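Local structure of glycosyl hydrolases family 2, sugar binding domain protein (Bacteroides uniformis str. 3978 T3 ii, 6D1P) at residues L623-P637 with L700-W713. The protein is a gut-bacterial beta-glucuronidase of glycosyl hydrolase family 2, probably hydrolysing the O-glycosidic bonds that join glucuronic acid to the rest of a glucuronide. Residues are numbered along the deposited sequence; the frame is centred on the assembly and turned at random.
Sequences LHIYGHSWPVRWGKP and LDDEIQQEYQTRTW
D702 OD2 is gripped twice by segment 623-637: I625 N donates to it at 2.8 Å, nearly in line with the C-O bond, and H628 NE2 reaches its syn lone pair at 2.7 Å. The fold is consistent with an immunoglobulin-like (E-set) beta sandwich: strand 623-625 edges one sheet, whereas 632-634 joins the other as an edge strand parallel to 698-709. With CG anti to the backbone N (chi1 -174°), D702 extends its carboxylate across to both donors, almost coplanar with the imidazole, 8° apart. I704 CG2 sits 3.4 Å from the centroid of the H628 ring, a CH-pi contact over one face. Between strands 623-625 and 632-634, Q706 spans the turn 627-630; its NE2 shares two N-H among three acceptors, G627 O and W630 O (both weak) and a water that donates to Y626 O. Q706 OE1 accepts from R633 NH1 (3.1 Å) in the carbonyl plane; R633 NE pairs with E524 in a salt bridge and NH2 bonds E642 O. R633 N to E707 O and Q709 N to R633 O form the parallel ladder. Beyond it, the edge of W713 meets the face of W634 in a T-shaped pair, planes at 86°, with W713 CH2 3.7 Å from W634 NE1.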
# COMPACT_ATOMS: atom_id res chain seq x y z
N LEU A 623 -45.22 3.89 -12.58
CA LEU A 623 -45.17 4.19 -13.99
C LEU A 623 -43.78 4.76 -14.26
O LEU A 623 -43.37 5.69 -13.57
CB LEU A 623 -46.26 5.20 -14.36
CG LEU A 623 -46.39 5.74 -15.78
CD1 LEU A 623 -46.87 4.65 -16.72
CD2 LEU A 623 -47.36 6.92 -15.80
N HIS A 624 -43.06 4.19 -15.23
CA HIS A 624 -41.70 4.65 -15.55
C HIS A 624 -41.51 4.57 -17.05
O HIS A 624 -41.45 3.47 -17.61
CB HIS A 624 -40.62 3.82 -14.84
CG HIS A 624 -39.21 4.27 -15.15
ND1 HIS A 624 -38.50 5.12 -14.33
CD2 HIS A 624 -38.40 3.98 -16.19
CE1 HIS A 624 -37.30 5.34 -14.85
NE2 HIS A 624 -37.22 4.66 -15.98
N ILE A 625 -41.40 5.73 -17.68
CA ILE A 625 -41.00 5.77 -19.08
C ILE A 625 -39.53 5.42 -19.17
O ILE A 625 -38.69 6.01 -18.48
CB ILE A 625 -41.26 7.16 -19.66
CG1 ILE A 625 -42.73 7.56 -19.46
CG2 ILE A 625 -40.82 7.20 -21.12
CD1 ILE A 625 -42.99 9.06 -19.62
N TYR A 626 -39.20 4.45 -20.02
CA TYR A 626 -37.81 4.10 -20.19
C TYR A 626 -37.10 5.21 -20.96
O TYR A 626 -37.47 5.52 -22.10
CB TYR A 626 -37.68 2.75 -20.90
CG TYR A 626 -36.28 2.47 -21.38
CD1 TYR A 626 -35.17 2.67 -20.53
CD2 TYR A 626 -36.04 2.05 -22.68
CE1 TYR A 626 -33.88 2.43 -20.99
CE2 TYR A 626 -34.75 1.80 -23.13
CZ TYR A 626 -33.69 2.00 -22.28
OH TYR A 626 -32.41 1.76 -22.74
N GLY A 627 -36.07 5.79 -20.34
CA GLY A 627 -35.25 6.79 -21.01
C GLY A 627 -34.94 8.02 -20.18
O GLY A 627 -34.44 9.00 -20.72
N HIS A 628 -35.23 7.99 -18.87
CA HIS A 628 -34.84 9.10 -18.01
C HIS A 628 -33.35 9.40 -18.11
O HIS A 628 -32.94 10.57 -18.03
CB HIS A 628 -35.20 8.78 -16.56
CG HIS A 628 -36.64 8.94 -16.23
ND1 HIS A 628 -37.12 9.98 -15.46
CD2 HIS A 628 -37.72 8.17 -16.53
CE1 HIS A 628 -38.43 9.86 -15.32
NE2 HIS A 628 -38.81 8.76 -15.95
N SER A 629 -32.52 8.36 -18.25
CA SER A 629 -31.08 8.53 -18.37
C SER A 629 -30.60 8.43 -19.81
O SER A 629 -29.41 8.18 -20.05
CB SER A 629 -30.35 7.51 -17.48
OG SER A 629 -30.42 6.18 -18.00
N TRP A 630 -31.49 8.64 -20.78
CA TRP A 630 -31.16 8.55 -22.20
C TRP A 630 -31.41 9.92 -22.82
O TRP A 630 -32.53 10.22 -23.26
CB TRP A 630 -31.98 7.44 -22.86
CG TRP A 630 -31.59 7.08 -24.26
CD1 TRP A 630 -30.77 7.79 -25.10
CD2 TRP A 630 -32.01 5.92 -25.00
NE1 TRP A 630 -30.66 7.14 -26.31
CE2 TRP A 630 -31.40 5.99 -26.27
CE3 TRP A 630 -32.84 4.83 -24.70
CZ2 TRP A 630 -31.60 5.01 -27.24
CZ3 TRP A 630 -33.02 3.85 -25.66
CH2 TRP A 630 -32.41 3.95 -26.92
N PRO A 631 -30.38 10.79 -22.88
CA PRO A 631 -30.63 12.20 -23.23
C PRO A 631 -30.77 12.45 -24.72
O PRO A 631 -31.46 13.40 -25.14
CB PRO A 631 -29.39 12.92 -22.67
CG PRO A 631 -28.39 11.80 -22.22
CD PRO A 631 -28.94 10.50 -22.70
N VAL A 632 -30.12 11.63 -25.55
CA VAL A 632 -30.10 11.84 -26.99
C VAL A 632 -30.46 10.53 -27.69
O VAL A 632 -29.67 9.58 -27.69
CB VAL A 632 -28.73 12.35 -27.47
CG1 VAL A 632 -28.74 12.48 -28.99
CG2 VAL A 632 -28.42 13.69 -26.83
N ARG A 633 -31.64 10.50 -28.31
CA ARG A 633 -32.07 9.46 -29.25
C ARG A 633 -31.56 9.77 -30.66
O ARG A 633 -31.13 10.89 -30.97
CB ARG A 633 -33.59 9.36 -29.27
CG ARG A 633 -34.25 9.32 -27.92
CD ARG A 633 -34.30 7.91 -27.39
NE ARG A 633 -34.88 6.95 -28.34
CZ ARG A 633 -36.15 6.55 -28.30
NH1 ARG A 633 -36.96 7.05 -27.38
NH2 ARG A 633 -36.61 5.63 -29.18
N TRP A 634 -31.61 8.77 -31.54
CA TRP A 634 -31.17 9.01 -32.91
C TRP A 634 -31.86 8.05 -33.87
O TRP A 634 -32.43 7.02 -33.47
CB TRP A 634 -29.66 8.89 -33.05
CG TRP A 634 -29.14 7.51 -32.81
CD1 TRP A 634 -28.91 6.55 -33.75
CD2 TRP A 634 -28.78 6.94 -31.55
NE1 TRP A 634 -28.41 5.41 -33.15
CE2 TRP A 634 -28.32 5.63 -31.80
CE3 TRP A 634 -28.78 7.43 -30.23
CZ2 TRP A 634 -27.88 4.78 -30.77
CZ3 TRP A 634 -28.34 6.58 -29.21
CH2 TRP A 634 -27.90 5.27 -29.49
N GLY A 635 -31.74 8.38 -35.15
CA GLY A 635 -32.43 7.72 -36.24
C GLY A 635 -32.61 8.68 -37.40
O GLY A 635 -32.17 9.83 -37.37
N LYS A 636 -33.28 8.19 -38.43
CA LYS A 636 -33.50 9.00 -39.61
C LYS A 636 -34.55 10.08 -39.32
O LYS A 636 -35.30 9.97 -38.35
CB LYS A 636 -33.89 8.12 -40.79
CG LYS A 636 -32.66 7.57 -41.50
CD LYS A 636 -32.93 6.38 -42.41
CE LYS A 636 -31.60 5.75 -42.86
NZ LYS A 636 -31.43 5.65 -44.35
N PRO A 637 -34.59 11.15 -40.12
CA PRO A 637 -35.58 12.22 -39.85
C PRO A 637 -36.99 11.74 -40.15
O PRO A 637 -37.26 11.16 -41.21
CB PRO A 637 -35.15 13.35 -40.79
CG PRO A 637 -33.73 13.03 -41.20
CD PRO A 637 -33.63 11.53 -41.17
N LEU A 700 -51.48 8.29 -12.27
CA LEU A 700 -50.04 8.38 -12.12
C LEU A 700 -49.44 9.11 -13.32
O LEU A 700 -50.03 9.13 -14.41
CB LEU A 700 -49.42 6.99 -11.95
CG LEU A 700 -49.42 6.50 -10.50
CD1 LEU A 700 -50.80 6.07 -10.03
CD2 LEU A 700 -48.45 5.36 -10.32
N ASP A 701 -48.29 9.75 -13.12
CA ASP A 701 -47.70 10.57 -14.16
C ASP A 701 -46.20 10.35 -14.19
O ASP A 701 -45.58 10.12 -13.15
CB ASP A 701 -47.99 12.07 -13.96
CG ASP A 701 -49.48 12.38 -13.88
OD1 ASP A 701 -50.25 11.90 -14.74
OD2 ASP A 701 -49.88 13.13 -12.95
N ASP A 702 -45.62 10.45 -15.38
CA ASP A 702 -44.18 10.48 -15.54
C ASP A 702 -43.88 11.28 -16.79
O ASP A 702 -44.75 11.45 -17.66
CB ASP A 702 -43.58 9.07 -15.61
CG ASP A 702 -42.04 9.06 -15.63
OD1 ASP A 702 -41.41 9.95 -15.02
OD2 ASP A 702 -41.47 8.14 -16.26
N GLU A 703 -42.65 11.79 -16.89
CA GLU A 703 -42.24 12.63 -18.00
C GLU A 703 -40.73 12.55 -18.18
O GLU A 703 -39.98 12.59 -17.22
CB GLU A 703 -42.65 14.11 -17.79
CG GLU A 703 -41.93 15.10 -18.73
CD GLU A 703 -41.93 16.56 -18.25
OE1 GLU A 703 -42.97 17.02 -17.70
OE2 GLU A 703 -40.90 17.26 -18.42
N ILE A 704 -40.30 12.44 -19.44
CA ILE A 704 -38.90 12.61 -19.79
C ILE A 704 -38.84 13.54 -20.99
O ILE A 704 -39.81 13.70 -21.73
CB ILE A 704 -38.20 11.27 -20.11
CG1 ILE A 704 -38.69 10.71 -21.45
CG2 ILE A 704 -38.40 10.26 -18.98
CD1 ILE A 704 -37.96 9.46 -21.89
N GLN A 705 -37.67 14.14 -21.18
CA GLN A 705 -37.36 14.88 -22.39
C GLN A 705 -36.13 14.25 -23.02
O GLN A 705 -35.24 13.79 -22.30
CB GLN A 705 -37.12 16.36 -22.10
CG GLN A 705 -38.29 17.03 -21.38
CD GLN A 705 -38.09 18.53 -21.25
OE1 GLN A 705 -37.36 19.15 -22.03
NE2 GLN A 705 -38.75 19.13 -20.25
N GLN A 706 -36.07 14.23 -24.35
CA GLN A 706 -34.92 13.67 -25.05
C GLN A 706 -34.69 14.46 -26.33
O GLN A 706 -35.64 14.80 -27.03
CB GLN A 706 -35.10 12.18 -25.41
CG GLN A 706 -35.40 11.25 -24.25
CD GLN A 706 -35.72 9.83 -24.71
OE1 GLN A 706 -36.50 9.63 -25.66
NE2 GLN A 706 -35.10 8.83 -24.06
N GLU A 707 -33.43 14.73 -26.64
CA GLU A 707 -33.10 15.25 -27.95
C GLU A 707 -33.16 14.14 -28.99
O GLU A 707 -32.90 12.97 -28.70
CB GLU A 707 -31.70 15.87 -27.95
CG GLU A 707 -31.52 17.00 -26.95
CD GLU A 707 -31.97 18.34 -27.49
OE1 GLU A 707 -32.03 18.49 -28.74
OE2 GLU A 707 -32.26 19.25 -26.67
N TYR A 708 -33.52 14.51 -30.21
CA TYR A 708 -33.52 13.57 -31.31
C TYR A 708 -32.52 14.07 -32.33
O TYR A 708 -32.64 15.20 -32.81
CB TYR A 708 -34.91 13.42 -31.93
CG TYR A 708 -34.96 12.35 -32.98
CD1 TYR A 708 -34.65 11.02 -32.66
CD2 TYR A 708 -35.29 12.64 -34.29
CE1 TYR A 708 -34.68 10.02 -33.63
CE2 TYR A 708 -35.33 11.65 -35.27
CZ TYR A 708 -35.02 10.34 -34.93
OH TYR A 708 -35.05 9.35 -35.90
N GLN A 709 -31.54 13.24 -32.65
CA GLN A 709 -30.43 13.64 -33.50
C GLN A 709 -30.48 12.82 -34.78
O GLN A 709 -30.43 11.59 -34.75
CB GLN A 709 -29.09 13.45 -32.77
CG GLN A 709 -27.87 13.40 -33.68
CD GLN A 709 -26.58 13.19 -32.88
OE1 GLN A 709 -26.42 13.75 -31.78
NE2 GLN A 709 -25.67 12.39 -33.42
N THR A 710 -30.57 13.52 -35.91
CA THR A 710 -30.67 12.87 -37.20
C THR A 710 -29.37 12.88 -37.96
O THR A 710 -29.21 12.10 -38.90
CB THR A 710 -31.76 13.55 -38.05
OG1 THR A 710 -31.43 14.93 -38.21
CG2 THR A 710 -33.10 13.42 -37.35
N ARG A 711 -28.42 13.72 -37.57
CA ARG A 711 -27.11 13.64 -38.19
C ARG A 711 -26.38 12.40 -37.67
O ARG A 711 -26.51 12.02 -36.50
CB ARG A 711 -26.31 14.92 -37.93
CG ARG A 711 -26.96 16.13 -38.58
CD ARG A 711 -25.97 17.21 -38.98
NE ARG A 711 -24.74 16.67 -39.56
CZ ARG A 711 -23.76 17.41 -40.07
NH1 ARG A 711 -22.66 16.85 -40.56
NH2 ARG A 711 -23.89 18.73 -40.07
N THR A 712 -25.69 11.72 -38.57
CA THR A 712 -24.86 10.57 -38.24
C THR A 712 -23.44 11.05 -37.89
O THR A 712 -23.12 12.24 -38.02
CB THR A 712 -24.86 9.60 -39.40
OG1 THR A 712 -24.47 10.32 -40.58
CG2 THR A 712 -26.26 9.04 -39.62
N TRP A 713 -22.59 10.13 -37.42
CA TRP A 713 -21.31 10.53 -36.87
C TRP A 713 -20.19 9.64 -37.37
O TRP A 713 -20.38 8.45 -37.63
CB TRP A 713 -21.33 10.51 -35.34
CG TRP A 713 -21.69 9.17 -34.78
CD1 TRP A 713 -20.82 8.17 -34.45
CD2 TRP A 713 -23.00 8.68 -34.49
NE1 TRP A 713 -21.51 7.09 -33.97
CE2 TRP A 713 -22.85 7.37 -33.99
CE3 TRP A 713 -24.28 9.22 -34.62
CZ2 TRP A 713 -23.95 6.59 -33.61
CZ3 TRP A 713 -25.38 8.44 -34.24
CH2 TRP A 713 -25.20 7.14 -33.74
O HOH W 1 -36.40 6.19 -24.49
O HOH W 2 -34.24 11.64 -20.79